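Local coordinates for protein glutamate--cysteine ligase GshA (Methylobacillus flagellatus KT, PDB 3K1T) that probably acts as a ligase that joins glutamate to cysteine through the glutamate gamma-carboxylate, the first step of glutathione synthesis, at residues A[41-46]-A[415-420]; A[84-89]-A[350-355]; A[90-95]-A[194-199]; A[162-167]-A[185-190]. All coordinates share one frame; numbering follows the deposited sequence.

Contact 1. Residues A[41-46]-A[415-420]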
loop_
_atom_site.group_PDB
_atom_site.type_symbol
_atom_site.label_atom_id
_atom_site.label_comp_id
_atom_site.label_asym_id
_atom_site.label_seq_id
_atom_site.Cartn_x
_atom_site.Cartn_y
_atom_site.Cartn_z
ATOM N N GLY A 41 -4.057 -16.853 2.027
ATOM C CA GLY A 41 -4.687 -15.586 1.708
ATOM C C GLY A 41 -4.794 -14.867 3.030
ATOM O O GLY A 41 -4.147 -15.280 4.009
ATOM N N ALA A 42 -5.627 -13.827 3.019
ATOM C CA ALA A 42 -5.963 -13.001 4.165
ATOM C C ALA A 42 -7.379 -12.458 3.923
ATOM O O ALA A 42 -7.842 -12.334 2.765
ATOM C CB ALA A 42 -4.969 -11.812 4.337
ATOM N N PRO A 43 -8.078 -12.091 5.001
ATOM C CA PRO A 43 -9.404 -11.507 4.838
ATOM C C PRO A 43 -9.312 -10.139 4.150
ATOM O O PRO A 43 -8.239 -9.517 4.123
ATOM C CB PRO A 43 -9.899 -11.278 6.295
ATOM C CG PRO A 43 -8.967 -12.001 7.143
ATOM C CD PRO A 43 -7.688 -12.149 6.421
ATOM N N PHE A 44 -10.456 -9.649 3.671
ATOM C CA PHE A 44 -10.552 -8.322 3.056
ATOM C C PHE A 44 -10.104 -7.240 4.056
ATOM O O PHE A 44 -9.346 -6.323 3.712
ATOM C CB PHE A 44 -12.018 -8.067 2.576
ATOM C CG PHE A 44 -12.180 -6.810 1.781
ATOM C CD1 PHE A 44 -12.024 -6.828 0.401
ATOM C CD2 PHE A 44 -12.485 -5.606 2.405
ATOM C CE1 PHE A 44 -12.118 -5.679 -0.347
ATOM C CE2 PHE A 44 -12.603 -4.440 1.658
ATOM C CZ PHE A 44 -12.414 -4.477 0.274
ATOM N N TYR A 45 -10.625 -7.342 5.294
ATOM C CA TYR A 45 -10.299 -6.440 6.374
ATOM C C TYR A 45 -10.451 -7.109 7.740
ATOM O O TYR A 45 -11.075 -8.171 7.854
ATOM C CB TYR A 45 -11.055 -5.097 6.284
ATOM C CG TYR A 45 -12.572 -5.084 6.353
ATOM C CD1 TYR A 45 -13.346 -6.231 6.609
ATOM C CD2 TYR A 45 -13.251 -3.887 6.119
ATOM C CE1 TYR A 45 -14.765 -6.170 6.630
ATOM C CE2 TYR A 45 -14.638 -3.808 6.164
ATOM C CZ TYR A 45 -15.403 -4.942 6.428
ATOM O OH TYR A 45 -16.785 -4.810 6.476
ATOM N N ALA A 46 -9.856 -6.497 8.764
ATOM C CA ALA A 46 -9.889 -7.045 10.111
ATOM C C ALA A 46 -9.334 -6.053 11.111
ATOM O O ALA A 46 -8.525 -5.172 10.765
ATOM C CB ALA A 46 -9.068 -8.358 10.170
ATOM N N ALA A 415 -4.252 -16.610 12.103
ATOM C CA ALA A 415 -5.031 -17.593 12.808
ATOM C C ALA A 415 -6.518 -17.551 12.406
ATOM O O ALA A 415 -7.134 -18.621 12.192
ATOM C CB ALA A 415 -4.879 -17.422 14.356
ATOM N N ALA A 416 -7.087 -16.351 12.334
ATOM C CA ALA A 416 -8.499 -16.167 11.917
ATOM C C ALA A 416 -8.727 -16.672 10.478
ATOM O O ALA A 416 -9.764 -17.326 10.208
ATOM C CB ALA A 416 -8.919 -14.727 12.044
ATOM N N THR A 417 -7.747 -16.439 9.607
ATOM C CA THR A 417 -7.777 -16.871 8.210
ATOM C C THR A 417 -7.812 -18.406 8.117
ATOM O O THR A 417 -8.646 -18.987 7.403
ATOM C CB THR A 417 -6.545 -16.345 7.450
ATOM O OG1 THR A 417 -6.543 -14.927 7.541
ATOM C CG2 THR A 417 -6.532 -16.800 5.949
ATOM N N ILE A 418 -6.932 -19.044 8.870
ATOM C CA ILE A 418 -6.874 -20.510 8.961
ATOM C C ILE A 418 -8.202 -21.057 9.522
ATOM O O ILE A 418 -8.828 -21.952 8.905
ATOM C CB ILE A 418 -5.646 -20.984 9.774
ATOM C CG1 ILE A 418 -4.353 -20.616 9.041
ATOM C CG2 ILE A 418 -5.723 -22.513 10.062
ATOM C CD1 ILE A 418 -3.036 -20.752 9.880
ATOM N N GLU A 419 -8.650 -20.522 10.652
ATOM C CA GLU A 419 -9.920 -20.895 11.242
ATOM C C GLU A 419 -11.082 -20.832 10.239
ATOM O O GLU A 419 -11.866 -21.781 10.149
ATOM C CB GLU A 419 -10.228 -19.981 12.425
ATOM C CG GLU A 419 -11.529 -20.223 13.200
ATOM C CD GLU A 419 -11.922 -19.029 14.123
ATOM O OE1 GLU A 419 -11.162 -18.018 14.232
ATOM O OE2 GLU A 419 -13.002 -19.095 14.739
ATOM N N LEU A 420 -11.218 -19.709 9.539
ATOM C CA LEU A 420 -12.309 -19.493 8.583
ATOM C C LEU A 420 -12.208 -20.470 7.391
ATOM O O LEU A 420 -13.220 -20.994 6.944
ATOM C CB LEU A 420 -12.344 -18.017 8.122
ATOM C CG LEU A 420 -13.530 -17.454 7.314
ATOM C CD1 LEU A 420 -14.812 -17.376 8.160
ATOM C CD2 LEU A 420 -13.219 -16.046 6.689
#
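A small van der Waals contact joins Pro-43, Ala-42 and Gly-41, in the loop between helix 26-40 and strand 45-52, to Thr-417 on the C-terminal helix 398-421. Thr-417 is the only residue of its segment within 4.5 Å of the loop. Its hydroxyl sits beside the proline ring, with OG1 3.2 Å from Pro-43 CD and 3.8 Å from Pro-43 CG, and the side chains cross obliquely. OG1 lies beside the backbone N (chi1 -58°), where it bonds to the carbonyl of Leu-413 one turn earlier in the helix; this helps hold the hydroxyl, and the same rotamer places CG2, anti to the backbone N, beside the loop. CG2 comes 3.4 Å from Gly-41 O, a buried oxygen with no partner in the model, though both points are uncertain because a second conformer is deposited for Gly-41 and Ala-42. Replacing Thr-417 with an alanine removes both branches and would probably open a gap beside the proline ring and leave the Leu-413 carbonyl without its hydroxyl partner. Tyr-40 covers Thr-417 from helix 26-40, and Leu-413 packs on Pro-43. The arrangement is that of a helix-to-strand connection leading into an antiparallel sheet, covered by the C-terminal helix.

Contact 2. Residues A[84-89]-A[350-355]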
loop_
_atom_site.group_PDB
_atom_site.type_symbol
_atom_site.label_atom_id
_atom_site.label_comp_id
_atom_site.label_asym_id
_atom_site.label_seq_id
_atom_site.Cartn_x
_atom_site.Cartn_y
_atom_site.Cartn_z
ATOM N N ALA A 84 -6.655 -1.302 0.450
ATOM C CA ALA A 84 -7.997 -1.678 0.005
ATOM C C ALA A 84 -7.955 -2.074 -1.477
ATOM O O ALA A 84 -8.591 -3.039 -1.874
ATOM C CB ALA A 84 -8.989 -0.521 0.198
HETATM N N MSE A 85 -7.188 -1.360 -2.290
HETATM C CA MSE A 85 -7.010 -1.779 -3.696
HETATM C C MSE A 85 -6.388 -3.159 -3.871
HETATM O O MSE A 85 -6.838 -3.952 -4.700
HETATM C CB MSE A 85 -6.193 -0.764 -4.509
HETATM C CG MSE A 85 -6.978 0.458 -4.789
HETATM SE SE MSE A 85 -5.836 1.792 -5.693
HETATM C CE MSE A 85 -7.289 2.701 -6.695
ATOM N N VAL A 86 -5.381 -3.463 -3.068
ATOM C CA VAL A 86 -4.805 -4.824 -3.038
ATOM C C VAL A 86 -5.876 -5.854 -2.671
ATOM O O VAL A 86 -6.002 -6.877 -3.323
ATOM C CB VAL A 86 -3.614 -4.889 -2.039
ATOM C CG1 VAL A 86 -3.098 -6.346 -1.867
ATOM C CG2 VAL A 86 -2.471 -3.965 -2.531
ATOM N N ALA A 87 -6.647 -5.588 -1.611
ATOM C CA ALA A 87 -7.733 -6.481 -1.189
ATOM C C ALA A 87 -8.738 -6.714 -2.323
ATOM O O ALA A 87 -9.099 -7.855 -2.607
ATOM C CB ALA A 87 -8.463 -5.930 0.061
ATOM N N VAL A 88 -9.185 -5.645 -2.971
ATOM C CA VAL A 88 -10.055 -5.776 -4.142
ATOM C C VAL A 88 -9.444 -6.675 -5.228
ATOM O O VAL A 88 -10.131 -7.551 -5.775
ATOM C CB VAL A 88 -10.411 -4.406 -4.708
ATOM C CG1 VAL A 88 -11.079 -4.521 -6.136
ATOM C CG2 VAL A 88 -11.280 -3.633 -3.699
ATOM N N GLU A 89 -8.179 -6.457 -5.567
ATOM C CA GLU A 89 -7.511 -7.260 -6.583
ATOM C C GLU A 89 -7.369 -8.740 -6.230
ATOM O O GLU A 89 -7.331 -9.564 -7.133
ATOM C CB GLU A 89 -6.113 -6.713 -6.885
ATOM C CG GLU A 89 -6.118 -5.369 -7.555
ATOM C CD GLU A 89 -4.722 -4.738 -7.616
ATOM O OE1 GLU A 89 -3.732 -5.507 -7.550
ATOM O OE2 GLU A 89 -4.638 -3.490 -7.721
ATOM N N ASP A 350 -6.397 -6.585 3.564
ATOM C CA ASP A 350 -5.588 -7.706 3.050
ATOM C C ASP A 350 -4.620 -8.070 4.194
ATOM O O ASP A 350 -5.029 -8.042 5.375
ATOM C CB ASP A 350 -4.882 -7.375 1.715
ATOM C CG ASP A 350 -4.196 -8.600 1.095
ATOM O OD1 ASP A 350 -4.860 -9.606 0.938
ATOM O OD2 ASP A 350 -3.003 -8.577 0.807
ATOM N N HIS A 351 -3.346 -8.363 3.920
ATOM C CA HIS A 351 -2.445 -8.724 5.040
ATOM C C HIS A 351 -1.552 -7.551 5.482
ATOM O O HIS A 351 -0.478 -7.771 6.044
ATOM C CB HIS A 351 -1.613 -9.963 4.701
ATOM C CG HIS A 351 -0.817 -9.860 3.421
ATOM N ND1 HIS A 351 -1.121 -10.604 2.292
ATOM C CD2 HIS A 351 0.270 -9.112 3.101
ATOM C CE1 HIS A 351 -0.239 -10.323 1.343
ATOM N NE2 HIS A 351 0.619 -9.430 1.808
ATOM N N PHE A 352 -1.984 -6.316 5.236
ATOM C CA PHE A 352 -1.191 -5.121 5.544
ATOM C C PHE A 352 -1.774 -4.371 6.727
ATOM O O PHE A 352 -2.996 -4.140 6.802
ATOM C CB PHE A 352 -1.119 -4.200 4.327
ATOM C CG PHE A 352 -0.377 -4.809 3.186
ATOM C CD1 PHE A 352 0.993 -5.082 3.313
ATOM C CD2 PHE A 352 -1.011 -5.165 2.051
ATOM C CE1 PHE A 352 1.696 -5.665 2.260
ATOM C CE2 PHE A 352 -0.310 -5.792 1.001
ATOM C CZ PHE A 352 1.036 -6.051 1.130
ATOM N N VAL A 353 -0.899 -3.971 7.644
ATOM C CA VAL A 353 -1.317 -3.108 8.745
ATOM C C VAL A 353 -1.486 -1.673 8.250
ATOM O O VAL A 353 -0.546 -1.084 7.696
ATOM C CB VAL A 353 -0.314 -3.156 9.904
ATOM C CG1 VAL A 353 -0.745 -2.197 11.019
ATOM C CG2 VAL A 353 -0.091 -4.632 10.398
ATOM N N VAL A 354 -2.674 -1.096 8.436
ATOM C CA VAL A 354 -2.959 0.248 7.935
ATOM C C VAL A 354 -3.005 1.339 9.004
ATOM O O VAL A 354 -2.934 2.539 8.685
ATOM C CB VAL A 354 -4.237 0.288 7.061
ATOM C CG1 VAL A 354 -4.031 -0.642 5.859
ATOM C CG2 VAL A 354 -5.532 -0.046 7.881
ATOM N N GLY A 355 -3.043 0.931 10.268
ATOM C CA GLY A 355 -3.134 1.885 11.372
ATOM C C GLY A 355 -3.925 1.291 12.516
ATOM O O GLY A 355 -3.924 0.084 12.718
#
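Asp-350 meets both Ala-87 and Val-86 of helix 77-91, and its backbone comes closest to the helix at Ala-87, where the CA atoms are 4.9 Å apart. The small Ala-87 side chain permits this approach: its CB lies 4.2 Å from Asp-350 CB. The carboxylate reaches along the helix because CG is anti to the backbone N (chi1 -172°), and OD2 touches the methyl Val-86 CG1 at 3.5 Å, with the two side chains crossing at about a right angle. The polar partner of OD2 is Lys-90, one helical turn on from Val-86, in a salt bridge. The same oxygen stands 3.1 Å above the plane of the His-351 ring, offset toward its rim.

His-351 makes its contacts outside the helix segment 84-89: its ring stacks on Trp-37, and NE2 bonds to Glu-89 of the second subunit, a bond repeated in reverse by Glu-89 of this chain. Phe-352, the first strand residue, turns its CB toward the helix, and Val-86 CG1 lies near its ring plane at the edge, 4.0 Å from CE2. His-351 CD2 covers one face of the same ring, offset toward the rim. Further on, Val-354 packs on Cys-80 and Ala-83 of helix 77-91. Val-86 also packs on Val-86 of the second subunit, which places the contact at the dimer interface. This is the tight turn of a beta hairpin, strands 340-349 and 352-361, laid against a helix that also serves subunit association.

Contact 3. Residues A[90-95]-A[194-199]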
loop_
_atom_site.group_PDB
_atom_site.type_symbol
_atom_site.label_atom_id
_atom_site.label_comp_id
_atom_site.label_asym_id
_atom_site.label_seq_id
_atom_site.Cartn_x
_atom_site.Cartn_y
_atom_site.Cartn_z
ATOM N N LYS A 90 -7.282 -9.089 -4.939
ATOM C CA LYS A 90 -7.141 -10.486 -4.510
ATOM C C LYS A 90 -8.490 -11.162 -4.312
ATOM O O LYS A 90 -8.635 -12.343 -4.626
ATOM C CB LYS A 90 -6.370 -10.596 -3.181
ATOM C CG LYS A 90 -4.894 -10.329 -3.371
ATOM C CD LYS A 90 -4.109 -10.437 -2.105
ATOM C CE LYS A 90 -2.675 -10.030 -2.402
ATOM N NZ LYS A 90 -1.903 -9.893 -1.181
ATOM N N ILE A 91 -9.459 -10.424 -3.799
ATOM C CA ILE A 91 -10.719 -11.019 -3.330
ATOM C C ILE A 91 -11.876 -10.818 -4.306
ATOM O O ILE A 91 -12.759 -11.663 -4.393
ATOM C CB ILE A 91 -11.134 -10.437 -1.958
ATOM C CG1 ILE A 91 -10.064 -10.720 -0.880
ATOM C CG2 ILE A 91 -12.507 -10.976 -1.517
ATOM C CD1 ILE A 91 -9.743 -12.222 -0.681
ATOM N N CYS A 92 -11.912 -9.687 -4.997
ATOM C CA CYS A 92 -12.972 -9.479 -6.003
ATOM C C CYS A 92 -12.413 -8.715 -7.223
ATOM O O CYS A 92 -12.792 -7.571 -7.498
ATOM C CB CYS A 92 -14.200 -8.794 -5.367
ATOM S SG CYS A 92 -13.877 -7.301 -4.440
ATOM N N PRO A 93 -11.508 -9.371 -7.976
ATOM C CA PRO A 93 -10.663 -8.646 -8.924
ATOM C C PRO A 93 -11.382 -7.911 -10.021
ATOM O O PRO A 93 -10.853 -6.912 -10.518
ATOM C CB PRO A 93 -9.750 -9.746 -9.519
ATOM C CG PRO A 93 -10.348 -11.034 -9.136
ATOM C CD PRO A 93 -11.081 -10.770 -7.835
ATOM N N ASP A 94 -12.559 -8.404 -10.406
ATOM C CA ASP A 94 -13.263 -7.878 -11.550
ATOM C C ASP A 94 -14.435 -6.978 -11.156
ATOM O O ASP A 94 -15.160 -6.485 -12.030
ATOM C CB ASP A 94 -13.760 -9.053 -12.378
ATOM C CG ASP A 94 -12.607 -9.942 -12.855
ATOM O OD1 ASP A 94 -11.604 -9.371 -13.375
ATOM O OD2 ASP A 94 -12.702 -11.189 -12.689
ATOM N N ALA A 95 -14.600 -6.777 -9.849
ATOM C CA ALA A 95 -15.695 -5.988 -9.318
ATOM C C ALA A 95 -15.670 -4.550 -9.819
ATOM O O ALA A 95 -14.644 -3.911 -9.882
ATOM C CB ALA A 95 -15.694 -6.015 -7.774
ATOM N N SER A 194 -20.850 -13.238 -4.282
ATOM C CA SER A 194 -20.032 -13.638 -3.144
ATOM C C SER A 194 -20.176 -12.720 -1.966
ATOM O O SER A 194 -20.230 -11.485 -2.137
ATOM C CB SER A 194 -18.565 -13.671 -3.548
ATOM O OG SER A 194 -18.417 -14.660 -4.551
ATOM N N LEU A 195 -20.275 -13.310 -0.779
ATOM C CA LEU A 195 -20.196 -12.556 0.438
ATOM C C LEU A 195 -18.717 -12.420 0.855
ATOM O O LEU A 195 -17.916 -13.351 0.631
ATOM C CB LEU A 195 -20.972 -13.230 1.563
ATOM C CG LEU A 195 -22.501 -13.363 1.417
ATOM C CD1 LEU A 195 -23.024 -14.190 2.592
ATOM C CD2 LEU A 195 -23.198 -11.999 1.389
ATOM N N ILE A 196 -18.391 -11.272 1.441
ATOM C CA ILE A 196 -17.056 -10.980 1.950
ATOM C C ILE A 196 -17.181 -10.554 3.407
ATOM O O ILE A 196 -17.793 -9.536 3.707
ATOM C CB ILE A 196 -16.357 -9.851 1.162
ATOM C CG1 ILE A 196 -16.287 -10.188 -0.339
ATOM C CG2 ILE A 196 -14.944 -9.562 1.793
ATOM C CD1 ILE A 196 -16.046 -8.999 -1.276
ATOM N N PRO A 197 -16.643 -11.337 4.343
ATOM C CA PRO A 197 -16.042 -12.655 4.209
ATOM C C PRO A 197 -17.090 -13.688 3.766
ATOM O O PRO A 197 -18.281 -13.454 3.944
ATOM C CB PRO A 197 -15.563 -12.962 5.633
ATOM C CG PRO A 197 -16.348 -12.112 6.510
ATOM C CD PRO A 197 -16.727 -10.903 5.756
ATOM N N PRO A 198 -16.650 -14.831 3.196
ATOM C CA PRO A 198 -17.652 -15.718 2.649
ATOM C C PRO A 198 -18.260 -16.646 3.708
ATOM O O PRO A 198 -17.881 -17.812 3.790
ATOM C CB PRO A 198 -16.882 -16.492 1.576
ATOM C CG PRO A 198 -15.482 -16.546 2.095
ATOM C CD PRO A 198 -15.287 -15.186 2.754
ATOM N N LEU A 199 -19.242 -16.149 4.447
ATOM C CA LEU A 199 -19.873 -16.926 5.500
ATOM C C LEU A 199 -20.986 -17.800 4.905
ATOM O O LEU A 199 -21.668 -17.408 3.944
ATOM C CB LEU A 199 -20.460 -16.007 6.563
ATOM C CG LEU A 199 -19.554 -14.886 7.095
ATOM C CD1 LEU A 199 -20.331 -14.068 8.128
ATOM C CD2 LEU A 199 -18.255 -15.445 7.715
#
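Ile-196 extends its side chain toward helix 77-91, with CG1 beside the backbone N (chi1 -56°) and CD1 carried onward by an extended second torsion, while Cys-92 holds SG between its backbone N and carbonyl carbon (chi1 52°), which turns the sulfur toward CD1. Ile-91 offers its CG2 methyl, 4.0 Å from Ile-196 CG1 and 4.1 Å from Ile-196 CD1; these two distances hold for one of two deposited conformers of Ile-91 and are less certain for that reason. Cys-92 SG approaches Ile-196 CD1 at 4.2 Å. Thus one isoleucine meets two consecutive residues, and no hydrogen bond spans the contact.

Ile-91 is the last helical residue and Cys-92 the first to leave; a type I turn from Cys-92 to Ala-95, closed by a 3.1 Å bond from Ala-95 N to Cys-92 O, leads on toward strand 97-102. Strand 194-196 pairs parallel with strand 173-177, and a cis peptide before Pro-197 follows it at once. Ala-173, Leu-175 and Phe-44 also pack on Ile-196. The arrangement is that of an alpha/beta layer, the end of a helix, with the first residue beyond it, resting on an edge strand (within this chain) of the mixed sheet.

Contact 4. Residues A[162-167]-A[185-190]. With SO4 (sulfate ion), chain E.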
loop_
_atom_site.group_PDB
_atom_site.type_symbol
_atom_site.label_atom_id
_atom_site.label_comp_id
_atom_site.label_asym_id
_atom_site.label_seq_id
_atom_site.Cartn_x
_atom_site.Cartn_y
_atom_site.Cartn_z
ATOM N N ASN A 162 -32.036 -14.896 -6.730
ATOM C CA ASN A 162 -30.714 -15.214 -6.176
ATOM C C ASN A 162 -29.649 -14.101 -6.223
ATOM O O ASN A 162 -28.470 -14.376 -6.051
ATOM C CB ASN A 162 -30.161 -16.543 -6.698
ATOM C CG ASN A 162 -31.049 -17.719 -6.322
ATOM O OD1 ASN A 162 -31.839 -17.609 -5.377
ATOM N ND2 ASN A 162 -30.941 -18.834 -7.057
ATOM N N ARG A 163 -30.093 -12.861 -6.345
ATOM C CA ARG A 163 -29.195 -11.719 -6.249
ATOM C C ARG A 163 -29.808 -10.650 -5.344
ATOM O O ARG A 163 -31.038 -10.454 -5.315
ATOM C CB ARG A 163 -28.970 -11.149 -7.648
ATOM C CG ARG A 163 -28.387 -12.153 -8.650
ATOM C CD ARG A 163 -28.043 -11.445 -9.994
ATOM N NE ARG A 163 -26.877 -10.559 -9.855
ATOM C CZ ARG A 163 -25.607 -10.971 -9.844
ATOM N NH1 ARG A 163 -25.304 -12.252 -9.942
ATOM N NH2 ARG A 163 -24.617 -10.081 -9.708
ATOM N N LEU A 164 -28.963 -9.934 -4.619
ATOM C CA LEU A 164 -29.405 -8.739 -3.907
ATOM C C LEU A 164 -29.209 -7.519 -4.793
ATOM O O LEU A 164 -28.151 -7.369 -5.394
ATOM C CB LEU A 164 -28.627 -8.552 -2.618
ATOM C CG LEU A 164 -28.741 -9.661 -1.590
ATOM C CD1 LEU A 164 -28.042 -9.158 -0.276
ATOM C CD2 LEU A 164 -30.235 -10.095 -1.343
ATOM N N GLU A 165 -30.221 -6.657 -4.856
ATOM C CA GLU A 165 -30.171 -5.452 -5.665
ATOM C C GLU A 165 -30.695 -4.229 -4.892
ATOM O O GLU A 165 -31.414 -4.368 -3.863
ATOM C CB GLU A 165 -30.965 -5.682 -6.962
ATOM C CG GLU A 165 -30.152 -6.470 -8.042
ATOM C CD GLU A 165 -31.029 -7.253 -8.984
ATOM O OE1 GLU A 165 -32.258 -6.990 -8.981
ATOM O OE2 GLU A 165 -30.503 -8.137 -9.713
ATOM N N LEU A 166 -30.319 -3.056 -5.383
ATOM C CA LEU A 166 -30.907 -1.763 -4.980
ATOM C C LEU A 166 -31.360 -1.098 -6.279
ATOM O O LEU A 166 -31.175 -1.660 -7.359
ATOM C CB LEU A 166 -29.879 -0.877 -4.247
ATOM C CG LEU A 166 -29.235 -1.453 -3.001
ATOM C CD1 LEU A 166 -28.114 -0.489 -2.467
ATOM C CD2 LEU A 166 -30.290 -1.774 -1.935
ATOM N N ASP A 167 -31.923 0.103 -6.173
ATOM C CA ASP A 167 -32.446 0.845 -7.341
ATOM C C ASP A 167 -31.359 1.010 -8.378
ATOM O O ASP A 167 -30.336 1.638 -8.106
ATOM C CB ASP A 167 -32.930 2.232 -6.883
ATOM C CG ASP A 167 -33.445 3.098 -8.039
ATOM O OD1 ASP A 167 -34.371 2.615 -8.714
ATOM O OD2 ASP A 167 -32.924 4.243 -8.257
ATOM N N PRO A 185 -29.196 -14.467 7.965
ATOM C CA PRO A 185 -30.605 -14.437 7.546
ATOM C C PRO A 185 -30.802 -15.205 6.277
ATOM O O PRO A 185 -29.938 -15.192 5.397
ATOM C CB PRO A 185 -30.887 -12.940 7.287
ATOM C CG PRO A 185 -29.725 -12.219 7.795
ATOM C CD PRO A 185 -28.593 -13.128 8.012
ATOM N N ASP A 186 -31.963 -15.827 6.131
ATOM C CA ASP A 186 -32.273 -16.581 4.922
ATOM C C ASP A 186 -32.137 -15.763 3.614
ATOM O O ASP A 186 -31.681 -16.300 2.599
ATOM C CB ASP A 186 -33.663 -17.249 5.056
ATOM C CG ASP A 186 -33.834 -18.466 4.132
ATOM O OD1 ASP A 186 -32.814 -19.127 3.822
ATOM O OD2 ASP A 186 -34.986 -18.742 3.709
ATOM N N ILE A 187 -32.443 -14.466 3.664
ATOM C CA ILE A 187 -32.299 -13.586 2.501
ATOM C C ILE A 187 -30.846 -13.487 1.981
ATOM O O ILE A 187 -30.629 -13.181 0.797
ATOM C CB ILE A 187 -32.909 -12.170 2.769
ATOM C CG1 ILE A 187 -33.155 -11.410 1.437
ATOM C CG2 ILE A 187 -32.040 -11.324 3.736
ATOM C CD1 ILE A 187 -33.964 -10.088 1.621
ATOM N N LEU A 188 -29.875 -13.782 2.830
ATOM C CA LEU A 188 -28.464 -13.789 2.420
ATOM C C LEU A 188 -27.931 -15.177 2.030
ATOM O O LEU A 188 -26.729 -15.299 1.720
ATOM C CB LEU A 188 -27.568 -13.199 3.526
ATOM C CG LEU A 188 -27.804 -11.749 3.943
ATOM C CD1 LEU A 188 -26.702 -11.201 4.919
ATOM C CD2 LEU A 188 -28.003 -10.850 2.752
ATOM N N GLN A 189 -28.795 -16.202 2.029
ATOM C CA GLN A 189 -28.362 -17.568 1.723
ATOM C C GLN A 189 -28.673 -17.979 0.274
ATOM O O GLN A 189 -29.722 -17.639 -0.284
ATOM C CB GLN A 189 -29.017 -18.556 2.688
ATOM C CG GLN A 189 -28.623 -18.315 4.147
ATOM C CD GLN A 189 -29.243 -19.313 5.106
ATOM O OE1 GLN A 189 -29.433 -20.480 4.742
ATOM N NE2 GLN A 189 -29.522 -18.879 6.360
ATOM N N GLY A 190 -27.761 -18.734 -0.328
ATOM C CA GLY A 190 -27.948 -19.257 -1.678
ATOM C C GLY A 190 -27.896 -18.198 -2.761
ATOM O O GLY A 190 -28.566 -18.327 -3.795
HETATM S S SO4 E . -24.420 -19.876 0.525
HETATM O O1 SO4 E . -23.473 -18.844 0.109
HETATM O O2 SO4 E . -23.727 -20.836 1.394
HETATM O O3 SO4 E . -25.536 -19.306 1.267
HETATM O O4 SO4 E . -24.864 -20.580 -0.669
#
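Leu-164 sets its CD1 methyl against CD2 of Leu-188 at 3.5 Å, tighter than usual for two carbons, with the side chains meeting at about a right angle. The CB of Leu-188 points away from strand 163-166; with CD1 anti to CA (chi2 -172°), the other methyl, CD2, is folded back toward Leu-164. The other methyl of Leu-164, CD2, lies 3.8 Å from the carbonyl Ile-187 O and 4.2 Å from Ile-187 CG1, so the one leucine spans two neighbouring residues of the short 3-10 segment 186-188. Leu-99 and Ile-101 of strand 97-102 pack on Leu-164 too, and Ile-101 also reaches Leu-188.

At the other end Asn-162 rests its amide beside the backbone of Gly-190, CG being 3.6 Å from Gly-190 O. No bond links the pair; Asn-162 OD1 is bonded instead to Arg-159, whose guanidinium also holds Gln-189 O and, weakly, Ile-187 O. Arg-159 therefore ties the two segments together from outside.

The NH of Gly-190 donates an almost straight bond to the sulfate, 2.8 Å from N to O3 with an angle of 171° at the hydrogen. His-200 ND1 is a second partner of this anion, which probably came from the crystallisation liquor. The chemistry is divided: direct contact between the segments is mainly apolar and rests on leucine and isoleucine methyls, while polar links come from outside, Arg-159 among them, which probably leaves shape more than hydrogen bonding to set how strand and loop meet directly.

How the contacts relate
From the N terminus, 41-46 opens the first and widest loop, which contact 1 closes only at 415-420, near the end of the chain. Helix 77-91 then supplies two segments in a row: 84-89 waits for 350-355 in contact 2, and 90-95 meets 194-199 in contact 3. Contact 4 closes the shortest loop, from 162-167 to 185-190. The four nest one inside the next without crossing. Contacts 1 and 2 tie the C-terminal helix and helix 77-91 to the antiparallel sheet; contacts 3 and 4 reach the mixed sheet. Contacts 1, 2 and 3 touch one another, whereas contact 4 touches contact 3, through Leu-195 and Leu-188, but neither contact 1 nor contact 2.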